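Local coordinates for putative branched-chain amino acid transport system substrate-binding protein (Rhodopseudomonas palustris, PDB 3TX6), which probably serves as the periplasmic substrate-binding component of an ABC transporter for aromatic acids, and binds 3-(4-hydroxyphenyl)pyruvic acid, at residues V78-V83 against Y143-G148; Q93-A98 against E314-A319; A100-P103 against E107-K110. All coordinates share one frame; numbering follows the deposited sequence. Where two conformers were deposited one is given.

Contact 1 (V78-V83 against Y143-G148); sequences VTPPTV and YSDSYG. With ENO (3-(4-hydroxy-phenyl)pyruvic acid), chain D.
Pro80 and Asp145 touch by van der Waals contact, Pro80 CG lying 3.9 Å from Asp145 OD2 with the two side chains crossing at about a right angle, and Thr79 OG1 approaches Tyr147 CD1 obliquely at 3.7 Å. The ligand bridges the two segments as well. Among the polar contacts, Thr79 N, in the first turn of helix 79-92, donates to carboxylate oxygen O2 of the ligand at 2.8 Å and nearly straight (170°), so the helix start probably helps to stabilise the negative charge. Thr79 OG1 has Pro101 O as its polar partner, with ligand O4 close by. Asp145 caps helix 146-161 through weak bonds from Tyr147 N and Gly148 N to OD1, while OD2 pairs with Arg174. Ring contacts come from Tyr147: with CG anti to its backbone N (chi1 -178°), one face covers ligand C2, which lies 3.6 Å from the ring plane, nearer the ring's margin than its centre, and OH bonds Thr222. With an alanine here, the ligand would probably lose this ring cover and Thr222 its phenolic partner. A helix start from one lobe binding the carboxylate and an aromatic side chain from the other covering the ligand fit a type I periplasmic binding protein, whose site lies in the cleft between two lobes.

Contact 2 (Q93-A98 against E314-A319); sequences QVPHIA and EAIRKA
Pro95 meets Ile316 through aliphatic carbons alone. The CG corner of the proline ring lies 3.7 Å from Ile316 CG2, with Pro95 CB 3.9 Å from the same methyl, and the two side chains cross at about a right angle. Placing CG2 anti to the Ile316 backbone N points this branch at the ring; Ile316 was modelled in two conformers, and the distances hold for one of them. The backbone is also near, since Pro95 CG comes to 4.4 Å from Arg317 N. Pro95 stands just ahead of strand 96-98, which follows helix 79-92 in a parallel beta-alpha-beta unit of one lobe's sheet, so the contact lays helix 310-322, from late in the chain, against the entry of that strand. On the helix, Arg317 turns away from Pro95 and back along its own surface. Its chain is extended as far as CD and then bends at chi3 (70°), presenting the guanidinium side-on to Glu314: NE donates to OE1 at 3.0 Å and NH2 to OE2 at 2.8 Å, in a salt bridge that uses both carboxylate oxygens. OE1 lies in the guanidinium plane but is met from above the carboxylate plane. Further out, Ile316 also touches Val72 and Ala301, and Pro95 packs on Trp111, which Glu314 touches too. A backbone hydrogen bond between Pro95 and Ile73 of strand 72-75 ties Pro95 to the sheet, and Gln310 NE2 of the same late helix bonds Gln93 O. Next along the strand, His96 is hydrogen-bonded at both ring nitrogens, ND1 to Ser112 OG and NE2 to Gly75 O.

Contact 3 (A100-P103 against E107-K110); sequences APLP and ERAK. With ENO (3-(4-hydroxy-phenyl)pyruvic acid), chain D.
In the loop that leaves strand 96-98 and forms one wall of the ligand pocket, Pro103 is tied to Arg108 of the short, weakly bonded helix 106-109, at the end of the loop that faces away from the ligand. Arg108 NH1 donates to Pro103 O at 2.8 Å, with an N-H...O angle of 154°. The carbonyl oxygen lies in the plane of the guanidinium group, at its edge, and the donor sits slightly off the carbonyl plane with a C=O...N angle of 148°. The reach across the turn comes from the side chain: CG is anti to the carbonyl carbon (chi1 -66°), and from CG to NE the chain runs extended, carrying the guanidinium past the loop. On its way CD passes 3.4 Å from Pro103 O, so the oxygen is approached by the aliphatic stem as well as by NH1. Leu102 CD1 adds a looser apolar touch on Arg108 CD at 4.2 Å, and Pro103 CB lies 4.0 Å from Arg108 NH1. Both Leu102 and Arg108 also pack on Ser86 of helix 79-92. Asn90 ND2 of that helix bonds Arg108 O, and Tyr341 OH bonds Leu102 O.

Nearer the cleft, the same loop meets the ligand through carbon atoms: Pro101 CD is 3.2 Å and Ala100 CB 3.5 Å from the ligand's O4, while Pro101 CG is 4.0 Å from ring carbon C5. Pro101 touches Tyr147 and Pro103 touches Leu150, both of helix 146-161 from the facing lobe. A loop at the C-terminal end of a parallel strand of one lobe, lining the ligand and meeting the other lobe, is consistent with the closed, ligand-bound state of periplasmic binding proteins.

Contacts 1 and 3 share the ligand, their centres about 12 Å apart, and are joined directly where Thr79 OG1 stands 2.7 Å from Pro101 O, a probable hydrogen bond. Val83 CG1 also packs on Arg108 NH2 at 3.4 Å, which brings helix 79-92 against the loop turn. Contact 2 is more remote, its centre about 23 Å from that of contact 1 and about 13 Å from that of contact 3. It reaches contact 1 through Thr82 CG2 on Ala98 CB (3.6 Å) and contact 3 through Arg317 CD on Lys110 O (3.5 Å). From helix 310-322, a chain of packing thus passes along one lobe to the pocket.

Contact 1 (V78-V83 against Y143-G148)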
ATOM      1  N   VAL A  78      -4.259   5.230  -4.111  1.00 13.42           N
ATOM      2  CA  VAL A  78      -4.515   5.955  -2.869  1.00 14.81           C
ATOM      3  C   VAL A  78      -5.939   5.608  -2.429  1.00 13.37           C
ATOM      4  O   VAL A  78      -6.717   5.045  -3.214  1.00 13.25           O
ATOM      5  CB  VAL A  78      -4.235   7.469  -2.969  1.00 15.32           C
ATOM      6  CG1 VAL A  78      -2.732   7.735  -3.050  1.00 16.24           C
ATOM      7  CG2 VAL A  78      -5.008   8.091  -4.146  1.00 15.95           C
ATOM      8  N   THR A  79      -6.235   5.879  -1.155  1.00 14.60           N
ATOM      9  CA  THR A  79      -7.467   5.357  -0.555  1.00 14.63           C
ATOM     10  C   THR A  79      -8.770   5.837  -1.190  1.00 14.33           C
ATOM     11  O   THR A  79      -9.624   4.993  -1.463  1.00 14.75           O
ATOM     12  CB  THR A  79      -7.470   5.531   0.983  1.00 15.61           C
ATOM     13  OG1 THR A  79      -6.339   4.819   1.509  1.00 17.38           O
ATOM     14  CG2 THR A  79      -8.763   5.021   1.600  1.00 17.13           C
ATOM     15  N   PRO A  80      -8.935   7.141  -1.462  1.00 14.99           N
ATOM     16  CA  PRO A  80     -10.260   7.566  -1.958  1.00 15.82           C
ATOM     17  C   PRO A  80     -10.701   6.870  -3.274  1.00 15.69           C
ATOM     18  O   PRO A  80     -11.814   6.355  -3.342  1.00 16.39           O
ATOM     19  CB  PRO A  80     -10.118   9.105  -2.075  1.00 20.78           C
ATOM     20  CG  PRO A  80      -9.126   9.415  -0.983  1.00 19.70           C
ATOM     21  CD  PRO A  80      -8.112   8.299  -1.124  1.00 17.22           C
ATOM     22  N   PRO A  81      -9.841   6.813  -4.285  1.00 14.57           N
ATOM     23  CA  PRO A  81     -10.290   6.090  -5.496  1.00 14.40           C
ATOM     24  C   PRO A  81     -10.420   4.554  -5.267  1.00 13.57           C
ATOM     25  O   PRO A  81     -11.140   3.866  -6.000  1.00 14.72           O
ATOM     26  CB  PRO A  81      -9.206   6.419  -6.511  1.00 15.12           C
ATOM     27  CG  PRO A  81      -8.011   6.778  -5.710  1.00 15.53           C
ATOM     28  CD  PRO A  81      -8.557   7.469  -4.483  1.00 15.97           C
ATOM     29  N   THR A  82      -9.668   3.998  -4.306  1.00 12.71           N
ATOM     30  CA  THR A  82      -9.696   2.561  -4.016  1.00 12.82           C
ATOM     31  C   THR A  82     -11.049   2.184  -3.402  1.00 13.57           C
ATOM     32  O   THR A  82     -11.639   1.124  -3.743  1.00 13.72           O
ATOM     33  CB  THR A  82      -8.536   2.156  -3.095  1.00 12.82           C
ATOM     34  OG1 THR A  82      -7.315   2.448  -3.755  1.00 12.87           O
ATOM     35  CG2 THR A  82      -8.533   0.654  -2.748  1.00 14.07           C
ATOM     36  N   VAL A  83     -11.577   3.053  -2.537  1.00 14.70           N
ATOM     37  CA  VAL A  83     -12.935   2.878  -2.033  1.00 14.31           C
ATOM     38  C   VAL A  83     -13.942   2.822  -3.192  1.00 15.54           C
ATOM     39  O   VAL A  83     -14.808   1.931  -3.238  1.00 16.47           O
ATOM     40  CB  VAL A  83     -13.293   3.937  -0.983  1.00 14.46           C
ATOM     41  CG1 VAL A  83     -14.797   3.926  -0.677  1.00 16.80           C
ATOM     42  CG2 VAL A  83     -12.458   3.726   0.314  1.00 16.79           C
ATOM     43  N   TYR A 143      -3.630  13.334   6.851  1.00 21.18           N
ATOM     44  CA  TYR A 143      -4.718  13.806   5.982  1.00 20.49           C
ATOM     45  C   TYR A 143      -6.034  13.908   6.689  1.00 24.00           C
ATOM     46  O   TYR A 143      -6.370  13.091   7.568  1.00 25.11           O
ATOM     47  CB  TYR A 143      -4.965  12.905   4.766  1.00 23.66           C
ATOM     48  CG  TYR A 143      -3.805  12.695   3.827  1.00 22.73           C
ATOM     49  CD1 TYR A 143      -3.000  13.743   3.411  1.00 27.09           C
ATOM     50  CD2 TYR A 143      -3.598  11.457   3.248  1.00 21.02           C
ATOM     51  CE1 TYR A 143      -1.971  13.530   2.519  1.00 24.00           C
ATOM     52  CE2 TYR A 143      -2.573  11.234   2.366  1.00 23.45           C
ATOM     53  CZ  TYR A 143      -1.772  12.288   1.967  1.00 23.70           C
ATOM     54  OH  TYR A 143      -0.751  12.068   1.086  1.00 22.45           O
ATOM     55  N   SER A 144      -6.823  14.873   6.222  1.00 24.31           N
ATOM     56  CA  SER A 144      -8.224  15.056   6.623  1.00 25.27           C
ATOM     57  C   SER A 144      -9.147  14.191   5.741  1.00 28.32           C
ATOM     58  O   SER A 144     -10.083  14.675   5.116  1.00 32.61           O
ATOM     59  CB  SER A 144      -8.606  16.540   6.550  1.00 29.31           C
ATOM     60  OG  SER A 144      -8.316  17.080   5.278  1.00 35.87           O
ATOM     61  N   ASP A 145      -8.852  12.905   5.645  1.00 22.04           N
ATOM     62  CA  ASP A 145      -9.733  11.965   4.903  1.00 22.14           C
ATOM     63  C   ASP A 145      -9.576  10.543   5.487  1.00 19.99           C
ATOM     64  O   ASP A 145      -8.924  10.384   6.504  1.00 24.19           O
ATOM     65  CB  ASP A 145      -9.482  12.058   3.391  1.00 23.14           C
ATOM     66  CG  ASP A 145      -8.145  11.459   2.936  1.00 24.04           C
ATOM     67  OD1 ASP A 145      -7.460  10.787   3.698  1.00 28.24           O
ATOM     68  OD2 ASP A 145      -7.747  11.740   1.796  1.00 36.43           O
ATOM     69  N   SER A 146     -10.156   9.543   4.833  0.50 22.77           N
ATOM     70  CA  SER A 146     -10.231   8.184   5.382  0.50 25.32           C
ATOM     71  C   SER A 146      -8.854   7.615   5.730  0.50 23.40           C
ATOM     72  O   SER A 146      -8.694   6.986   6.774  0.50 24.46           O
ATOM     73  CB  SER A 146     -10.990   7.248   4.436  0.50 28.09           C
ATOM     74  OG  SER A 146     -10.424   7.249   3.136  0.50 33.26           O
ATOM     75  N   TYR A 147      -7.855   7.854   4.879  1.00 21.39           N
ATOM     76  CA  TYR A 147      -6.503   7.354   5.151  1.00 18.65           C
ATOM     77  C   TYR A 147      -5.946   7.994   6.425  1.00 20.07           C
ATOM     78  O   TYR A 147      -5.401   7.295   7.296  1.00 18.19           O
ATOM     79  CB  TYR A 147      -5.555   7.635   3.970  1.00 18.93           C
ATOM     80  CG  TYR A 147      -4.134   7.099   4.173  1.00 17.56           C
ATOM     81  CD1 TYR A 147      -3.837   5.733   4.043  1.00 18.23           C
ATOM     82  CD2 TYR A 147      -3.090   7.957   4.544  1.00 17.30           C
ATOM     83  CE1 TYR A 147      -2.552   5.259   4.246  1.00 18.04           C
ATOM     84  CE2 TYR A 147      -1.791   7.478   4.732  1.00 17.97           C
ATOM     85  CZ  TYR A 147      -1.530   6.125   4.620  1.00 16.03           C
ATOM     86  OH  TYR A 147      -0.268   5.601   4.791  1.00 17.57           O
ATOM     87  N   GLY A 148      -6.032   9.316   6.526  1.00 19.11           N
ATOM     88  CA  GLY A 148      -5.593   9.984   7.767  1.00 18.19           C
ATOM     89  C   GLY A 148      -6.376   9.588   9.015  1.00 20.84           C
ATOM     90  O   GLY A 148      -5.807   9.515  10.089  1.00 20.89           O
TER
HETATM   91  O4  ENO D 386      -3.535   4.727   0.647  1.00 19.20           O
HETATM   92  C9  ENO D 386      -0.655   3.335  -0.536  1.00 16.67           C
HETATM   93  C8  ENO D 386      -0.042   2.102  -0.442  1.00 17.51           C
HETATM   94  C7  ENO D 386       0.555   1.680   0.757  1.00 17.59           C
HETATM   95  C6  ENO D 386       0.430   2.487   1.871  1.00 16.77           C
HETATM   96  C5  ENO D 386      -0.168   3.741   1.787  1.00 18.95           C
HETATM   97  C4  ENO D 386      -0.736   4.178   0.578  1.00 16.72           C
HETATM   98  O3  ENO D 386       1.135   0.419   0.801  1.00 25.70           O
HETATM   99  C3  ENO D 386      -1.325   5.555   0.452  1.00 20.31           C
HETATM  100  C2  ENO D 386      -2.789   5.720   0.591  1.00 19.53           C
HETATM  101  C1  ENO D 386      -3.316   7.076   0.529  1.00 19.53           C
HETATM  102  O2  ENO D 386      -4.554   7.220   0.590  1.00 18.36           O
HETATM  103  O1  ENO D 386      -2.539   8.072   0.424  1.00 20.01           O

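Contact 2 (Q93-A98 against E314-A319)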
ATOM      1  N   GLN A  93     -19.955  -7.716  -8.825  1.00 13.84           N
ATOM      2  CA  GLN A  93     -19.546  -9.056  -8.425  1.00 13.27           C
ATOM      3  C   GLN A  93     -18.296  -9.550  -9.144  1.00 14.52           C
ATOM      4  O   GLN A  93     -18.285 -10.613  -9.778  1.00 14.29           O
ATOM      5  CB  GLN A  93     -20.731 -10.052  -8.564  1.00 13.75           C
ATOM      6  CG  GLN A  93     -22.003  -9.566  -7.865  1.00 15.11           C
ATOM      7  CD  GLN A  93     -23.079 -10.608  -7.976  1.00 16.04           C
ATOM      8  OE1 GLN A  93     -23.807 -10.700  -9.005  1.00 22.49           O
ATOM      9  NE2 GLN A  93     -23.171 -11.425  -6.961  1.00 16.63           N
ATOM     10  N   VAL A  94     -17.263  -8.731  -9.060  1.00 13.54           N
ATOM     11  CA  VAL A  94     -15.984  -8.998  -9.677  1.00 14.38           C
ATOM     12  C   VAL A  94     -14.891  -8.911  -8.591  1.00 13.36           C
ATOM     13  O   VAL A  94     -14.845  -7.971  -7.841  1.00 12.38           O
ATOM     14  CB  VAL A  94     -15.683  -7.984 -10.793  1.00 14.21           C
ATOM     15  CG1 VAL A  94     -14.299  -8.288 -11.433  1.00 15.06           C
ATOM     16  CG2 VAL A  94     -16.796  -7.994 -11.842  1.00 17.15           C
ATOM     17  N   PRO A  95     -13.982  -9.909  -8.549  1.00 12.66           N
ATOM     18  CA  PRO A  95     -12.879  -9.819  -7.598  1.00 11.24           C
ATOM     19  C   PRO A  95     -12.092  -8.538  -7.783  1.00 12.29           C
ATOM     20  O   PRO A  95     -11.724  -8.163  -8.910  1.00 12.88           O
ATOM     21  CB  PRO A  95     -12.021 -11.041  -7.920  1.00 13.32           C
ATOM     22  CG  PRO A  95     -13.028 -12.036  -8.482  1.00 14.65           C
ATOM     23  CD  PRO A  95     -13.997 -11.204  -9.256  1.00 13.83           C
ATOM     24  N   HIS A  96     -11.770  -7.918  -6.658  1.00 12.28           N
ATOM     25  CA  HIS A  96     -11.012  -6.680  -6.620  1.00 11.90           C
ATOM     26  C   HIS A  96      -9.821  -6.835  -5.734  1.00 11.88           C
ATOM     27  O   HIS A  96      -9.953  -7.170  -4.547  1.00 12.22           O
ATOM     28  CB  HIS A  96     -11.943  -5.571  -6.084  1.00 11.09           C
ATOM     29  CG  HIS A  96     -11.220  -4.306  -5.737  1.00 12.14           C
ATOM     30  ND1 HIS A  96     -11.544  -3.548  -4.644  1.00 12.16           N
ATOM     31  CD2 HIS A  96     -10.157  -3.652  -6.379  1.00 13.45           C
ATOM     32  CE1 HIS A  96     -10.713  -2.490  -4.593  1.00 14.01           C
ATOM     33  NE2 HIS A  96      -9.861  -2.555  -5.646  1.00 13.39           N
ATOM     34  N   ILE A  97      -8.629  -6.588  -6.288  1.00 13.11           N
ATOM     35  CA  ILE A  97      -7.419  -6.544  -5.482  1.00 12.10           C
ATOM     36  C   ILE A  97      -6.986  -5.072  -5.338  1.00 13.20           C
ATOM     37  O   ILE A  97      -6.589  -4.410  -6.324  1.00 12.15           O
ATOM     38  CB  ILE A  97      -6.275  -7.380  -6.096  1.00 12.05           C
ATOM     39  CG1 ILE A  97      -6.669  -8.842  -6.187  1.00 13.46           C
ATOM     40  CG2 ILE A  97      -5.049  -7.239  -5.246  1.00 14.00           C
ATOM     41  CD1 ILE A  97      -5.687  -9.753  -6.939  1.00 14.66           C
ATOM     42  N   ALA A  98      -7.166  -4.543  -4.128  1.00 12.69           N
ATOM     43  CA  ALA A  98      -6.851  -3.164  -3.796  1.00 13.49           C
ATOM     44  C   ALA A  98      -5.343  -2.963  -3.738  1.00 12.07           C
ATOM     45  O   ALA A  98      -4.640  -3.781  -3.141  1.00 12.73           O
ATOM     46  CB  ALA A  98      -7.535  -2.750  -2.486  1.00 15.41           C
ATOM     47  N   GLU A 314     -16.587 -16.128  -9.370  1.00 14.67           N
ATOM     48  CA  GLU A 314     -16.927 -16.749  -8.113  1.00 15.39           C
ATOM     49  C   GLU A 314     -15.827 -17.717  -7.654  1.00 15.31           C
ATOM     50  O   GLU A 314     -15.490 -17.759  -6.485  1.00 16.21           O
ATOM     51  CB  GLU A 314     -18.289 -17.441  -8.235  1.00 16.64           C
ATOM     52  CG  GLU A 314     -18.707 -18.230  -7.019  1.00 19.77           C
ATOM     53  CD  GLU A 314     -19.079 -17.372  -5.825  1.00 18.50           C
ATOM     54  OE1 GLU A 314     -19.096 -16.132  -5.909  1.00 20.19           O
ATOM     55  OE2 GLU A 314     -19.420 -17.973  -4.786  1.00 25.34           O
ATOM     56  N   ALA A 315     -15.265 -18.488  -8.571  1.00 14.39           N
ATOM     57  CA  ALA A 315     -14.217 -19.465  -8.222  1.00 14.37           C
ATOM     58  C   ALA A 315     -12.943 -18.730  -7.778  1.00 15.69           C
ATOM     59  O   ALA A 315     -12.249 -19.207  -6.880  1.00 15.77           O
ATOM     60  CB  ALA A 315     -13.924 -20.420  -9.375  1.00 16.38           C
ATOM     61  N   ILE A 316     -12.651 -17.577  -8.384  0.50 14.92           N
ATOM     62  CA  ILE A 316     -11.552 -16.758  -7.897  0.50 13.85           C
ATOM     63  C   ILE A 316     -11.817 -16.303  -6.464  0.50 13.62           C
ATOM     64  O   ILE A 316     -10.936 -16.376  -5.598  0.50 15.21           O
ATOM     65  CB  ILE A 316     -11.261 -15.568  -8.824  0.50 13.71           C
ATOM     66  CG1 ILE A 316     -10.721 -16.106 -10.154  0.50 13.75           C
ATOM     67  CG2 ILE A 316     -10.307 -14.565  -8.163  0.50 14.09           C
ATOM     68  CD1 ILE A 316     -10.514 -15.057 -11.218  0.50 13.30           C
ATOM     69  N   ARG A 317     -13.016 -15.770  -6.239  1.00 15.34           N
ATOM     70  CA  ARG A 317     -13.415 -15.337  -4.881  1.00 14.05           C
ATOM     71  C   ARG A 317     -13.181 -16.443  -3.852  1.00 14.03           C
ATOM     72  O   ARG A 317     -12.601 -16.213  -2.792  1.00 16.49           O
ATOM     73  CB  ARG A 317     -14.863 -14.913  -4.836  1.00 14.87           C
ATOM     74  CG  ARG A 317     -15.289 -14.267  -3.519  1.00 15.22           C
ATOM     75  CD  ARG A 317     -16.783 -13.876  -3.500  1.00 14.86           C
ATOM     76  NE  ARG A 317     -17.709 -15.010  -3.455  1.00 17.22           N
ATOM     77  CZ  ARG A 317     -18.094 -15.633  -2.336  1.00 19.69           C
ATOM     78  NH1 ARG A 317     -17.590 -15.290  -1.161  1.00 22.95           N
ATOM     79  NH2 ARG A 317     -18.948 -16.642  -2.384  1.00 26.36           N
ATOM     80  N   LYS A 318     -13.662 -17.637  -4.157  1.00 15.52           N
ATOM     81  CA  LYS A 318     -13.497 -18.753  -3.225  1.00 16.15           C
ATOM     82  C   LYS A 318     -12.020 -19.170  -3.102  1.00 15.57           C
ATOM     83  O   LYS A 318     -11.574 -19.506  -2.007  1.00 16.78           O
ATOM     84  CB  LYS A 318     -14.358 -19.960  -3.625  1.00 18.24           C
ATOM     85  CG  LYS A 318     -15.849 -19.701  -3.569  1.00 22.68           C
ATOM     86  CD  LYS A 318     -16.387 -19.526  -2.163  1.00 33.46           C
ATOM     87  CE  LYS A 318     -17.862 -19.924  -2.058  1.00 42.97           C
ATOM     88  NZ  LYS A 318     -18.400 -19.708  -0.676  1.00 62.27           N
ATOM     89  N   ALA A 319     -11.265 -19.102  -4.192  1.00 16.36           N
ATOM     90  CA  ALA A 319      -9.847 -19.486  -4.173  1.00 15.72           C
ATOM     91  C   ALA A 319      -8.994 -18.536  -3.357  1.00 16.03           C
ATOM     92  O   ALA A 319      -8.009 -18.949  -2.726  1.00 16.88           O
ATOM     93  CB  ALA A 319      -9.319 -19.647  -5.561  1.00 15.57           C
TER

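Contact 3 (A100-P103 against E107-K110)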
ATOM      1  N   ALA A 100      -4.184   0.128  -2.448  1.00 13.44           N
ATOM      2  CA  ALA A 100      -4.075   1.089  -1.351  1.00 13.85           C
ATOM      3  C   ALA A 100      -4.871   0.545  -0.199  1.00 14.39           C
ATOM      4  O   ALA A 100      -5.790  -0.208  -0.415  1.00 15.55           O
ATOM      5  CB  ALA A 100      -4.643   2.442  -1.739  1.00 14.94           C
ATOM      6  N   PRO A 101      -4.411   0.816   1.032  1.00 14.87           N
ATOM      7  CA  PRO A 101      -5.207   0.361   2.156  1.00 17.33           C
ATOM      8  C   PRO A 101      -6.576   1.101   2.061  1.00 21.69           C
ATOM      9  O   PRO A 101      -6.719   2.182   1.455  1.00 22.74           O
ATOM     10  CB  PRO A 101      -4.336   0.651   3.364  1.00 21.36           C
ATOM     11  CG  PRO A 101      -3.340   1.622   2.945  1.00 17.62           C
ATOM     12  CD  PRO A 101      -3.276   1.643   1.446  1.00 15.77           C
ATOM     13  N   LEU A 102      -7.602   0.438   2.473  1.00 20.33           N
ATOM     14  CA  LEU A 102      -8.886   1.060   2.566  1.00 17.99           C
ATOM     15  C   LEU A 102      -9.610   0.400   3.737  1.00 19.62           C
ATOM     16  O   LEU A 102      -9.259  -0.736   4.138  1.00 20.47           O
ATOM     17  CB  LEU A 102      -9.683   0.847   1.258  1.00 16.72           C
ATOM     18  CG  LEU A 102     -10.298  -0.506   1.006  1.00 16.66           C
ATOM     19  CD1 LEU A 102     -11.420  -0.397  -0.026  1.00 15.24           C
ATOM     20  CD2 LEU A 102      -9.192  -1.466   0.580  1.00 17.77           C
ATOM     21  N   PRO A 103     -10.610   1.101   4.269  1.00 19.91           N
ATOM     22  CA  PRO A 103     -11.487   0.480   5.240  1.00 21.19           C
ATOM     23  C   PRO A 103     -12.344  -0.589   4.547  1.00 19.34           C
ATOM     24  O   PRO A 103     -13.212  -0.263   3.715  1.00 19.91           O
ATOM     25  CB  PRO A 103     -12.355   1.649   5.736  1.00 24.90           C
ATOM     26  CG  PRO A 103     -11.713   2.891   5.216  1.00 29.38           C
ATOM     27  CD  PRO A 103     -10.985   2.504   3.990  1.00 22.10           C
ATOM     28  N   GLU A 107     -19.727  -4.273   3.815  0.50 26.85           N
ATOM     29  CA  GLU A 107     -20.246  -3.981   2.477  0.50 23.47           C
ATOM     30  C   GLU A 107     -19.236  -4.181   1.319  0.50 23.48           C
ATOM     31  O   GLU A 107     -19.607  -4.437   0.169  0.50 22.21           O
ATOM     32  CB  GLU A 107     -20.733  -2.528   2.477  0.50 23.22           C
ATOM     33  CG  GLU A 107     -21.640  -2.188   1.317  0.50 28.25           C
ATOM     34  CD  GLU A 107     -22.909  -3.034   1.309  0.50 32.28           C
ATOM     35  OE1 GLU A 107     -23.268  -3.611   2.372  0.50 36.51           O
ATOM     36  OE2 GLU A 107     -23.544  -3.129   0.232  0.50 28.11           O
ATOM     37  N   ARG A 108     -17.963  -4.071   1.640  1.00 18.78           N
ATOM     38  CA  ARG A 108     -16.876  -4.203   0.667  1.00 17.50           C
ATOM     39  C   ARG A 108     -16.170  -5.555   0.705  1.00 17.60           C
ATOM     40  O   ARG A 108     -15.386  -5.878  -0.188  1.00 16.86           O
ATOM     41  CB  ARG A 108     -15.892  -3.100   0.956  1.00 17.22           C
ATOM     42  CG  ARG A 108     -16.422  -1.711   0.700  1.00 19.98           C
ATOM     43  CD  ARG A 108     -15.470  -0.621   1.186  1.00 21.84           C
ATOM     44  NE  ARG A 108     -16.214   0.643   1.142  1.00 24.46           N
ATOM     45  CZ  ARG A 108     -15.997   1.674   1.922  1.00 24.52           C
ATOM     46  NH1 ARG A 108     -15.042   1.613   2.837  1.00 27.96           N
ATOM     47  NH2 ARG A 108     -16.756   2.764   1.795  1.00 29.11           N
ATOM     48  N   ALA A 109     -16.375  -6.308   1.771  1.00 16.41           N
ATOM     49  CA  ALA A 109     -15.527  -7.474   2.050  1.00 15.31           C
ATOM     50  C   ALA A 109     -15.736  -8.637   1.116  1.00 15.52           C
ATOM     51  O   ALA A 109     -14.814  -9.423   0.923  1.00 17.93           O
ATOM     52  CB  ALA A 109     -15.684  -7.976   3.482  1.00 18.95           C
ATOM     53  N   LYS A 110     -16.926  -8.800   0.558  1.00 15.17           N
ATOM     54  CA  LYS A 110     -17.160 -10.006  -0.223  1.00 15.41           C
ATOM     55  C   LYS A 110     -16.241 -10.084  -1.431  1.00 14.32           C
ATOM     56  O   LYS A 110     -15.675 -11.113  -1.671  1.00 16.39           O
ATOM     57  CB  LYS A 110     -18.606 -10.102  -0.666  1.00 17.03           C
ATOM     58  CG  LYS A 110     -18.901 -11.415  -1.375  1.00 17.90           C
ATOM     59  CD  LYS A 110     -20.379 -11.663  -1.593  1.00 18.80           C
ATOM     60  CE  LYS A 110     -20.608 -12.917  -2.452  1.00 21.23           C
ATOM     61  NZ  LYS A 110     -22.020 -13.360  -2.668  1.00 27.14           N
TER
HETATM   62  O4  ENO D 386      -3.535   4.727   0.647  1.00 19.20           O
HETATM   63  C9  ENO D 386      -0.655   3.335  -0.536  1.00 16.67           C
HETATM   64  C8  ENO D 386      -0.042   2.102  -0.442  1.00 17.51           C
HETATM   65  C7  ENO D 386       0.555   1.680   0.757  1.00 17.59           C
HETATM   66  C6  ENO D 386       0.430   2.487   1.871  1.00 16.77           C
HETATM   67  C5  ENO D 386      -0.168   3.741   1.787  1.00 18.95           C
HETATM   68  C4  ENO D 386      -0.736   4.178   0.578  1.00 16.72           C
HETATM   69  O3  ENO D 386       1.135   0.419   0.801  1.00 25.70           O
HETATM   70  C3  ENO D 386      -1.325   5.555   0.452  1.00 20.31           C
HETATM   71  C2  ENO D 386      -2.789   5.720   0.591  1.00 19.53           C
HETATM   72  C1  ENO D 386      -3.316   7.076   0.529  1.00 19.53           C
HETATM   73  O2  ENO D 386      -4.554   7.220   0.590  1.00 18.36           O
HETATM   74  O1  ENO D 386      -2.539   8.072   0.424  1.00 20.01           O